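PDB 6K4X: metallo-beta-lactamase from Serratia marcescens, which probably hydrolyses beta-lactam antibiotics with two zinc ions, and holds the inhibitor 4-amino-2-sulfanylbenzoic acid across both metals in this structure. Local coordinates for residues Leu69-His74 / Ile155-Gln160; Val170-Ser175 / Ile212-Glu217. All blocks are in the same frame, centred on the assembly; numbering follows the deposited sequence.

Contact 1: Leu69-His74 / Ile155-Gln160; sequences LSTHSH and ITWTWQ. With ZN (zinc ion), chain B; D0U (4-azanyl-2-sulfanyl-benzoic acid), chain E.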
ATOM      1  N   LEU A  69       5.389  -6.966   0.193  1.00  5.49           N
ATOM      2  CA  LEU A  69       5.670  -5.709  -0.464  1.00  5.80           C
ATOM      3  C   LEU A  69       5.194  -4.574   0.422  1.00  6.01           C
ATOM      4  O   LEU A  69       4.056  -4.606   0.870  1.00  7.47           O
ATOM      5  CB  LEU A  69       4.952  -5.664  -1.813  1.00  6.36           C
ATOM      6  CG  LEU A  69       5.167  -6.875  -2.713  1.00  7.02           C
ATOM      7  CD1 LEU A  69       4.488  -6.655  -4.047  1.00  7.88           C
ATOM      8  CD2 LEU A  69       6.630  -7.201  -2.885  1.00  7.82           C
ATOM      9  N   SER A  70       6.022  -3.550   0.610  1.00  5.62           N
ATOM     10  CA  SER A  70       5.682  -2.410   1.451  1.00  5.48           C
ATOM     11  C   SER A  70       5.340  -1.212   0.576  1.00  5.85           C
ATOM     12  O   SER A  70       6.140  -0.827  -0.297  1.00  6.61           O
ATOM     13  CB  SER A  70       6.836  -2.090   2.362  1.00  5.75           C
ATOM     14  OG  SER A  70       6.596  -0.900   3.117  1.00  6.54           O
ATOM     15  N   THR A  71       4.201  -0.570   0.843  1.00  5.76           N
ATOM     16  CA  THR A  71       3.910   0.750   0.253  1.00  6.25           C
ATOM     17  C   THR A  71       4.813   1.811   0.896  1.00  6.03           C
ATOM     18  O   THR A  71       5.686   2.387   0.247  1.00  6.00           O
ATOM     19  CB  THR A  71       2.429   1.137   0.383  1.00  6.97           C
ATOM     20  OG1 THR A  71       2.046   1.043   1.758  1.00  7.06           O
ATOM     21  CG2 THR A  71       1.526   0.294  -0.495  1.00  7.42           C
ATOM     22  N   HIS A  72       4.609   2.076   2.191  1.00  6.08           N
ATOM     23  CA  HIS A  72       5.492   2.974   2.887  1.00  6.12           C
ATOM     24  C   HIS A  72       5.586   2.613   4.365  1.00  5.92           C
ATOM     25  O   HIS A  72       4.768   1.888   4.927  1.00  6.14           O
ATOM     26  CB  HIS A  72       5.125   4.455   2.679  1.00  6.17           C
ATOM     27  CG  HIS A  72       3.924   4.919   3.430  1.00  5.40           C
ATOM     28  ND1 HIS A  72       2.668   4.893   2.900  1.00  6.39           N
ATOM     29  CD2 HIS A  72       3.793   5.450   4.672  1.00  5.59           C
ATOM     30  CE1 HIS A  72       1.814   5.411   3.768  1.00  6.54           C
ATOM     31  NE2 HIS A  72       2.470   5.755   4.907  1.00  6.27           N
ATOM     32  N   SER A  73       6.625   3.179   4.986  1.00  6.30           N
ATOM     33  CA  SER A  73       7.145   2.753   6.278  1.00  6.29           C
ATOM     34  C   SER A  73       6.620   3.620   7.422  1.00  6.37           C
ATOM     35  O   SER A  73       7.408   4.229   8.155  1.00  7.17           O
ATOM     36  CB  SER A  73       8.644   2.777   6.200  1.00  7.05           C
ATOM     37  OG  SER A  73       9.119   4.010   5.667  1.00  8.42           O
ATOM     38  N   HIS A  74       5.284   3.621   7.587  1.00  6.13           N
ATOM     39  CA  HIS A  74       4.660   4.142   8.804  1.00  6.40           C
ATOM     40  C   HIS A  74       3.934   2.996   9.497  1.00  6.34           C
ATOM     41  O   HIS A  74       3.610   1.985   8.876  1.00  6.80           O
ATOM     42  CB  HIS A  74       3.673   5.272   8.511  1.00  6.21           C
ATOM     43  CG  HIS A  74       4.337   6.495   7.981  1.00  6.29           C
ATOM     44  ND1 HIS A  74       3.708   7.410   7.192  1.00  6.37           N
ATOM     45  CD2 HIS A  74       5.585   6.959   8.196  1.00  6.37           C
ATOM     46  CE1 HIS A  74       4.563   8.371   6.923  1.00  5.70           C
ATOM     47  NE2 HIS A  74       5.709   8.127   7.522  1.00  6.36           N
ATOM     48  N   ILE A 155       6.258   3.177  -2.562  1.00  6.01           N
ATOM     49  CA  ILE A 155       6.061   2.415  -3.766  1.00  5.71           C
ATOM     50  C   ILE A 155       4.577   2.117  -3.913  1.00  5.14           C
ATOM     51  O   ILE A 155       3.911   1.673  -2.967  1.00  6.25           O
ATOM     52  CB  ILE A 155       6.857   1.098  -3.760  1.00  5.97           C
ATOM     53  CG1 ILE A 155       8.368   1.326  -3.664  1.00  6.54           C
ATOM     54  CG2 ILE A 155       6.498   0.246  -4.971  1.00  6.28           C
ATOM     55  CD1 ILE A 155       9.023   1.899  -4.895  1.00  7.72           C
ATOM     56  N   THR A 156       4.077   2.320  -5.134  1.00  5.87           N
ATOM     57  CA  THR A 156       2.776   1.865  -5.601  1.00  5.74           C
ATOM     58  C   THR A 156       2.987   0.628  -6.471  1.00  6.00           C
ATOM     59  O   THR A 156       3.889   0.617  -7.311  1.00  6.62           O
ATOM     60  CB  THR A 156       2.090   3.000  -6.365  1.00  6.03           C
ATOM     61  OG1 THR A 156       1.730   4.029  -5.447  1.00  6.19           O
ATOM     62  CG2 THR A 156       0.874   2.594  -7.151  1.00  6.20           C
ATOM     63  N   TRP A 157       2.224  -0.432  -6.225  1.00  5.83           N
ATOM     64  CA  TRP A 157       2.481  -1.749  -6.794  1.00  5.87           C
ATOM     65  C   TRP A 157       1.370  -2.095  -7.776  1.00  6.22           C
ATOM     66  O   TRP A 157       0.186  -1.857  -7.460  1.00  6.94           O
ATOM     67  CB  TRP A 157       2.546  -2.792  -5.679  1.00  6.34           C
ATOM     68  CG  TRP A 157       3.587  -2.538  -4.638  1.00  6.85           C
ATOM     69  CD1 TRP A 157       3.388  -1.865  -3.473  1.00  7.08           C
ATOM     70  CD2 TRP A 157       4.981  -2.903  -4.648  1.00  6.89           C
ATOM     71  NE1 TRP A 157       4.519  -1.841  -2.716  1.00  8.13           N
ATOM     72  CE2 TRP A 157       5.513  -2.461  -3.414  1.00  7.32           C
ATOM     73  CE3 TRP A 157       5.819  -3.585  -5.534  1.00  7.45           C
ATOM     74  CZ2 TRP A 157       6.827  -2.683  -3.039  1.00  8.57           C
ATOM     75  CZ3 TRP A 157       7.119  -3.819  -5.148  1.00  8.23           C
ATOM     76  CH2 TRP A 157       7.603  -3.362  -3.928  1.00  7.98           C
ATOM     77  N   THR A 158       1.702  -2.688  -8.928  1.00  6.21           N
ATOM     78  CA  THR A 158       0.681  -2.996  -9.929  1.00  6.36           C
ATOM     79  C   THR A 158       0.849  -4.415 -10.477  1.00  6.05           C
ATOM     80  O   THR A 158       1.935  -4.980 -10.519  1.00  6.62           O
ATOM     81  CB  THR A 158       0.698  -1.997 -11.089  1.00  6.45           C
ATOM     82  OG1 THR A 158       1.946  -2.071 -11.785  1.00  7.57           O
ATOM     83  CG2 THR A 158       0.495  -0.581 -10.601  1.00  7.38           C
ATOM     84  N   TRP A 159      -0.278  -4.999 -10.874  1.00  6.01           N
ATOM     85  CA  TRP A 159      -0.285  -6.322 -11.441  1.00  6.09           C
ATOM     86  C   TRP A 159      -1.562  -6.523 -12.240  1.00  6.20           C
ATOM     87  O   TRP A 159      -2.412  -5.636 -12.308  1.00  7.49           O
ATOM     88  CB  TRP A 159      -0.136  -7.376 -10.351  1.00  6.44           C
ATOM     89  CG  TRP A 159      -1.248  -7.385  -9.346  1.00  6.33           C
ATOM     90  CD1 TRP A 159      -2.424  -8.070  -9.414  1.00  6.89           C
ATOM     91  CD2 TRP A 159      -1.267  -6.689  -8.090  1.00  6.42           C
ATOM     92  NE1 TRP A 159      -3.176  -7.840  -8.294  1.00  6.84           N
ATOM     93  CE2 TRP A 159      -2.484  -7.002  -7.455  1.00  6.73           C
ATOM     94  CE3 TRP A 159      -0.355  -5.865  -7.430  1.00  7.18           C
ATOM     95  CZ2 TRP A 159      -2.803  -6.493  -6.202  1.00  7.62           C
ATOM     96  CZ3 TRP A 159      -0.667  -5.358  -6.194  1.00  7.49           C
ATOM     97  CH2 TRP A 159      -1.874  -5.685  -5.586  1.00  7.93           C
ATOM     98  N   GLN A 160      -1.686  -7.699 -12.849  1.00  6.15           N
ATOM     99  CA  GLN A 160      -2.885  -8.069 -13.557  1.00  6.89           C
ATOM    100  C   GLN A 160      -3.480  -9.308 -12.920  1.00  6.91           C
ATOM    101  O   GLN A 160      -2.741 -10.245 -12.636  1.00  8.53           O
ATOM    102  CB  GLN A 160      -2.588  -8.346 -15.026  1.00  9.69           C
ATOM    103  CG  GLN A 160      -2.038  -7.121 -15.734  1.00 15.31           C
ATOM    104  CD  GLN A 160      -2.246  -7.146 -17.226  1.00 25.82           C
ATOM    105  OE1 GLN A 160      -2.805  -8.091 -17.790  1.00 38.29           O
ATOM    106  NE2 GLN A 160      -1.807  -6.079 -17.871  1.00 28.84           N
TER
HETATM  107 ZN    ZN B 301       1.930   7.254   6.151  1.00  6.27          ZN
HETATM  108  O2  D0U E 304      -1.132   7.106   4.833  1.00  6.85           O
HETATM  109  C7  D0U E 304      -1.556   8.279   4.925  1.00  6.52           C
HETATM  110  O1  D0U E 304      -2.061   8.888   3.937  1.00  7.73           O
HETATM  111  C3  D0U E 304      -1.470   9.032   6.204  1.00  6.68           C
HETATM  112  C2  D0U E 304      -2.207  10.247   6.260  1.00  7.58           C
HETATM  113  C4  D0U E 304      -0.732   8.602   7.322  1.00  6.72           C
HETATM  114  S1  D0U E 304       0.131   7.146   7.542  1.00  6.27           S
HETATM  115  C5  D0U E 304      -0.733   9.449   8.453  1.00  7.61           C
HETATM  116  C6  D0U E 304      -1.441  10.652   8.504  1.00  8.26           C
HETATM  117  N1  D0U E 304      -1.446  11.436   9.651  1.00 11.20           N
HETATM  118  C1  D0U E 304      -2.185  11.022   7.420  1.00  8.04           C
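Leu69 packs over one face of the Trp157 indole, crossing it at a slant, and this is the dense half of the contact. Its CB sits over the middle of the indole, 3.8 Å from the centroid of the six-membered ring of Trp157, a CH-pi approach. Farther along the leucine, CD1 comes down over the benzo side, 3.7 Å from CE3 of Trp157, while CD2 reaches toward CH2 and CZ3. The opposite face of the indole is taken by CG2 of Ile155 from the same strand, which leaves the ring clamped between two aliphatic groups. The rim with NE1 looks at the backbone: Ser70 C and Thr71 N lie in the ring plane, and NE1 of Trp157 gives Ser70 O a weak hydrogen bond of 3.1 Å, bent to 142°. A straighter one follows, from Ile155 N to Thr71 O at 3.0 Å and 159°, with Thr71 CA closing back on Ile155 O at 3.3 Å as a CA-H...O contact. Leu69 ends a strand of one sheet and Trp157 belongs to the other, so the seam lies between the two layers of the alpha-beta/beta-alpha metallo-beta-lactamase sandwich, just ahead of the HXHXDH motif. Thr71 OG1 stands between its backbone N and carbonyl carbon (chi1 54°) and is hydrogen-bonded to Asp41, while the methyl CG2 touches Ile155 O and the CD1 edge of Trp157. The touching residues are all buried; the loose side begins beyond Thr71, where the segments part toward the metal and inhibitor. His72 and His74 make no contact with the strand and turn to a zinc ion instead, gripped by His72 NE2 at 2.0 Å and His74 ND1 at 2.1 Å. His150 and the inhibitor sulfur S1 complete this site.

Contact 2: Val170-Ser175 / Ile212-Glu217; sequences VVFADS and IAAHPE. With ZN (zinc ion), chain C; D0U (4-azanyl-2-sulfanyl-benzoic acid), chain E.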
ATOM      1  N   VAL A 170      -4.684  -4.093 -11.707  1.00  6.70           N
ATOM      2  CA  VAL A 170      -4.883  -3.798 -10.296  1.00  6.59           C
ATOM      3  C   VAL A 170      -3.727  -2.941  -9.799  1.00  6.45           C
ATOM      4  O   VAL A 170      -2.570  -3.182 -10.132  1.00  7.34           O
ATOM      5  CB  VAL A 170      -4.965  -5.096  -9.484  1.00  6.97           C
ATOM      6  CG1 VAL A 170      -5.267  -4.813  -8.027  1.00  7.68           C
ATOM      7  CG2 VAL A 170      -5.980  -6.055 -10.073  1.00  8.05           C
ATOM      8  N   VAL A 171      -4.056  -1.919  -9.016  1.00  5.97           N
ATOM      9  CA  VAL A 171      -3.091  -0.984  -8.448  1.00  6.56           C
ATOM     10  C   VAL A 171      -3.291  -0.953  -6.938  1.00  6.02           C
ATOM     11  O   VAL A 171      -4.400  -0.668  -6.487  1.00  7.63           O
ATOM     12  CB  VAL A 171      -3.266   0.424  -9.041  1.00  6.76           C
ATOM     13  CG1 VAL A 171      -2.293   1.396  -8.400  1.00  7.15           C
ATOM     14  CG2 VAL A 171      -3.149   0.424 -10.559  1.00  7.47           C
ATOM     15  N   PHE A 172      -2.237  -1.232  -6.172  1.00  5.50           N
ATOM     16  CA  PHE A 172      -2.228  -1.002  -4.732  1.00  5.36           C
ATOM     17  C   PHE A 172      -1.548   0.334  -4.523  1.00  5.71           C
ATOM     18  O   PHE A 172      -0.336   0.470  -4.675  1.00  6.19           O
ATOM     19  CB  PHE A 172      -1.553  -2.158  -3.995  1.00  5.61           C
ATOM     20  CG  PHE A 172      -1.822  -2.189  -2.514  1.00  6.10           C
ATOM     21  CD1 PHE A 172      -1.374  -1.183  -1.683  1.00  6.95           C
ATOM     22  CD2 PHE A 172      -2.547  -3.214  -1.955  1.00  7.00           C
ATOM     23  CE1 PHE A 172      -1.616  -1.218  -0.318  1.00  7.39           C
ATOM     24  CE2 PHE A 172      -2.769  -3.256  -0.596  1.00  7.60           C
ATOM     25  CZ  PHE A 172      -2.305  -2.264   0.226  1.00  7.14           C
ATOM     26  N   ALA A 173      -2.367   1.356  -4.290  1.00  5.69           N
ATOM     27  CA  ALA A 173      -1.916   2.746  -4.346  1.00  6.14           C
ATOM     28  C   ALA A 173      -1.348   3.179  -2.992  1.00  6.41           C
ATOM     29  O   ALA A 173      -2.054   3.171  -1.981  1.00  7.18           O
ATOM     30  CB  ALA A 173      -3.061   3.619  -4.780  1.00  7.32           C
ATOM     31  N   ASP A 174      -0.075   3.563  -2.997  1.00  5.95           N
ATOM     32  CA  ASP A 174       0.513   4.171  -1.826  1.00  6.24           C
ATOM     33  C   ASP A 174      -0.177   5.504  -1.535  1.00  5.53           C
ATOM     34  O   ASP A 174      -0.831   6.112  -2.401  1.00  6.45           O
ATOM     35  CB  ASP A 174       2.001   4.401  -2.027  1.00  6.52           C
ATOM     36  CG  ASP A 174       2.744   4.748  -0.751  1.00  7.42           C
ATOM     37  OD1 ASP A 174       2.215   4.457   0.320  1.00  8.17           O
ATOM     38  OD2 ASP A 174       3.892   5.240  -0.885  1.00  8.39           O
ATOM     39  N   SER A 175      -0.051   5.951  -0.286  1.00  6.43           N
ATOM     40  CA  SER A 175      -0.497   7.279   0.149  1.00  6.73           C
ATOM     41  C   SER A 175       0.284   8.376  -0.559  1.00  6.45           C
ATOM     42  O   SER A 175       1.503   8.345  -0.635  1.00  7.24           O
ATOM     43  CB  SER A 175      -0.371   7.404   1.630  1.00  6.70           C
ATOM     44  OG  SER A 175      -1.099   6.367   2.254  1.00  7.70           O
ATOM     45  N   ILE A 212      -6.802  -0.245  -5.150  1.00  6.82           N
ATOM     46  CA  ILE A 212      -6.920  -0.543  -3.750  1.00  6.77           C
ATOM     47  C   ILE A 212      -5.983   0.420  -3.040  1.00  5.99           C
ATOM     48  O   ILE A 212      -4.768   0.316  -3.188  1.00  6.57           O
ATOM     49  CB  ILE A 212      -6.559  -2.006  -3.445  1.00  7.72           C
ATOM     50  CG1 ILE A 212      -7.470  -2.956  -4.222  1.00  9.30           C
ATOM     51  CG2 ILE A 212      -6.614  -2.262  -1.957  1.00  8.23           C
ATOM     52  CD1 ILE A 212      -6.863  -4.289  -4.578  1.00 10.18           C
ATOM     53  N   ALA A 213      -6.535   1.407  -2.338  1.00  6.22           N
ATOM     54  CA  ALA A 213      -5.712   2.417  -1.671  1.00  5.85           C
ATOM     55  C   ALA A 213      -5.261   1.912  -0.306  1.00  5.81           C
ATOM     56  O   ALA A 213      -6.010   1.221   0.374  1.00  6.16           O
ATOM     57  CB  ALA A 213      -6.471   3.704  -1.539  1.00  6.65           C
ATOM     58  N   ALA A 214      -4.046   2.289   0.093  1.00  5.91           N
ATOM     59  CA  ALA A 214      -3.476   1.822   1.344  1.00  6.33           C
ATOM     60  C   ALA A 214      -4.420   2.117   2.522  1.00  6.66           C
ATOM     61  O   ALA A 214      -4.613   1.274   3.409  1.00  6.36           O
ATOM     62  CB  ALA A 214      -2.110   2.436   1.538  1.00  6.90           C
ATOM     63  N   HIS A 215      -4.995   3.322   2.562  1.00  5.82           N
ATOM     64  CA  HIS A 215      -6.187   3.597   3.360  1.00  6.07           C
ATOM     65  C   HIS A 215      -7.404   3.305   2.498  1.00  5.86           C
ATOM     66  O   HIS A 215      -7.672   4.025   1.536  1.00  6.40           O
ATOM     67  CB  HIS A 215      -6.200   5.053   3.855  1.00  6.76           C
ATOM     68  CG  HIS A 215      -5.180   5.296   4.919  1.00  6.10           C
ATOM     69  ND1 HIS A 215      -5.416   4.994   6.255  1.00  6.39           N
ATOM     70  CD2 HIS A 215      -3.893   5.709   4.858  1.00  6.14           C
ATOM     71  CE1 HIS A 215      -4.326   5.224   6.954  1.00  6.39           C
ATOM     72  NE2 HIS A 215      -3.368   5.674   6.130  1.00  6.73           N
ATOM     73  N   PRO A 216      -8.143   2.215   2.767  1.00  6.25           N
ATOM     74  CA  PRO A 216      -9.080   1.705   1.767  1.00  6.87           C
ATOM     75  C   PRO A 216     -10.209   2.670   1.392  1.00  6.55           C
ATOM     76  O   PRO A 216     -10.705   2.666   0.259  1.00  6.43           O
ATOM     77  CB  PRO A 216      -9.601   0.398   2.387  1.00  8.22           C
ATOM     78  CG  PRO A 216      -9.306   0.529   3.862  1.00  7.63           C
ATOM     79  CD  PRO A 216      -8.025   1.334   3.940  1.00  7.12           C
ATOM     80  N   GLU A 217     -10.585   3.518   2.332  1.00  6.47           N
ATOM     81  CA  GLU A 217     -11.664   4.477   2.092  1.00  7.19           C
ATOM     82  C   GLU A 217     -11.251   5.545   1.071  1.00  6.89           C
ATOM     83  O   GLU A 217     -12.125   6.237   0.528  1.00  7.17           O
ATOM     84  CB  GLU A 217     -12.144   5.108   3.399  1.00  9.35           C
ATOM     85  CG  GLU A 217     -11.208   6.124   4.003  1.00 11.54           C
ATOM     86  CD  GLU A 217      -9.946   5.635   4.660  1.00 12.69           C
ATOM     87  OE1 GLU A 217      -9.804   4.397   4.882  1.00 10.95           O
ATOM     88  OE2 GLU A 217      -9.103   6.544   4.924  1.00 15.34           O
TER
HETATM   89 ZN    ZN C 302      -1.365   5.620   6.531  1.00  6.45          ZN
HETATM   90  O2  D0U E 304      -1.132   7.106   4.833  1.00  6.85           O
HETATM   91  C7  D0U E 304      -1.556   8.279   4.925  1.00  6.52           C
HETATM   92  O1  D0U E 304      -2.061   8.888   3.937  1.00  7.73           O
HETATM   93  C3  D0U E 304      -1.470   9.032   6.204  1.00  6.68           C
HETATM   94  C2  D0U E 304      -2.207  10.247   6.260  1.00  7.58           C
HETATM   95  C4  D0U E 304      -0.732   8.602   7.322  1.00  6.72           C
HETATM   96  S1  D0U E 304       0.131   7.146   7.542  1.00  6.27           S
HETATM   97  C5  D0U E 304      -0.733   9.449   8.453  1.00  7.61           C
HETATM   98  C6  D0U E 304      -1.441  10.652   8.504  1.00  8.26           C
HETATM   99  N1  D0U E 304      -1.446  11.436   9.651  1.00 11.20           N
HETATM  100  C1  D0U E 304      -2.185  11.022   7.420  1.00  8.04           C
HETATM  101  O   HOH W   1      -3.741   5.690   1.152  1.00  7.61           O
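The beta-alpha-beta unit of strand 166-173, helix 190-205 and strand 210-213 brings Phe172 and Ala173 beside Ile212 and Ala213 in parallel register, at the edge of the five-stranded sheet. Ile212 is held from both its polar atoms: its N gives a nearly straight bond to Val171 O at 2.8 Å, and its O takes the N-H of Ala173, also at 2.8 Å. One step on, Ala214 N reaches Ala173 O at 3.0 Å. On the face that carries Phe172 and Ile212, CG of Phe172, anti to the backbone N (chi1 -164°), starts the ring toward the neighbouring strand, where one face lies against Ile212 O, offset toward the rim, with Ile212 CG2 near CD2 and CE2 and Ala214 near CE1. Ile212 CD1 packs on Val170 CG1 at 3.8 Å. Where the strands end, the pair opens into the metal site. His215 NE2 binds the second zinc at 2.0 Å, together with Asp76, His77 and the inhibitor atoms O2 and S1. Ser175 OG comes in near the plane of the His215 ring, at its edge, and donates to D0U O2 at 2.7 Å. The same OG accepts a bond from a water, which in turn accepts one from His215 N at 3.0 Å, tying the two loops together. Zinc and hydroxyl thus share inhibitor O2; the metal probably draws charge from it, while the two together fix the position of the carboxylate; the carboxylate of a beta-lactam may be received by Ser175 in a similar way.

Coming from the N terminus, the chain first leaves strand 65-69 and its zinc-binding loop, then runs through 80 residues of mixed helix and strand before strand 155-163 returns to close contact 1. A turn leads into strand 166-173, where contact 2 opens; it closes after 36 residues that include helix 190-205. The two loops are in series, neither nested nor crossed. Contact 1 joins the two sheets, while contact 2 stays within the five-stranded one. Strands 155-163 and 166-173 are neighbours there, and Trp159 O meets Val170 N. At the metal end, Asp174 OD1 holds His72 ND1 at 2.7 Å, and both contacts reach the same inhibitor.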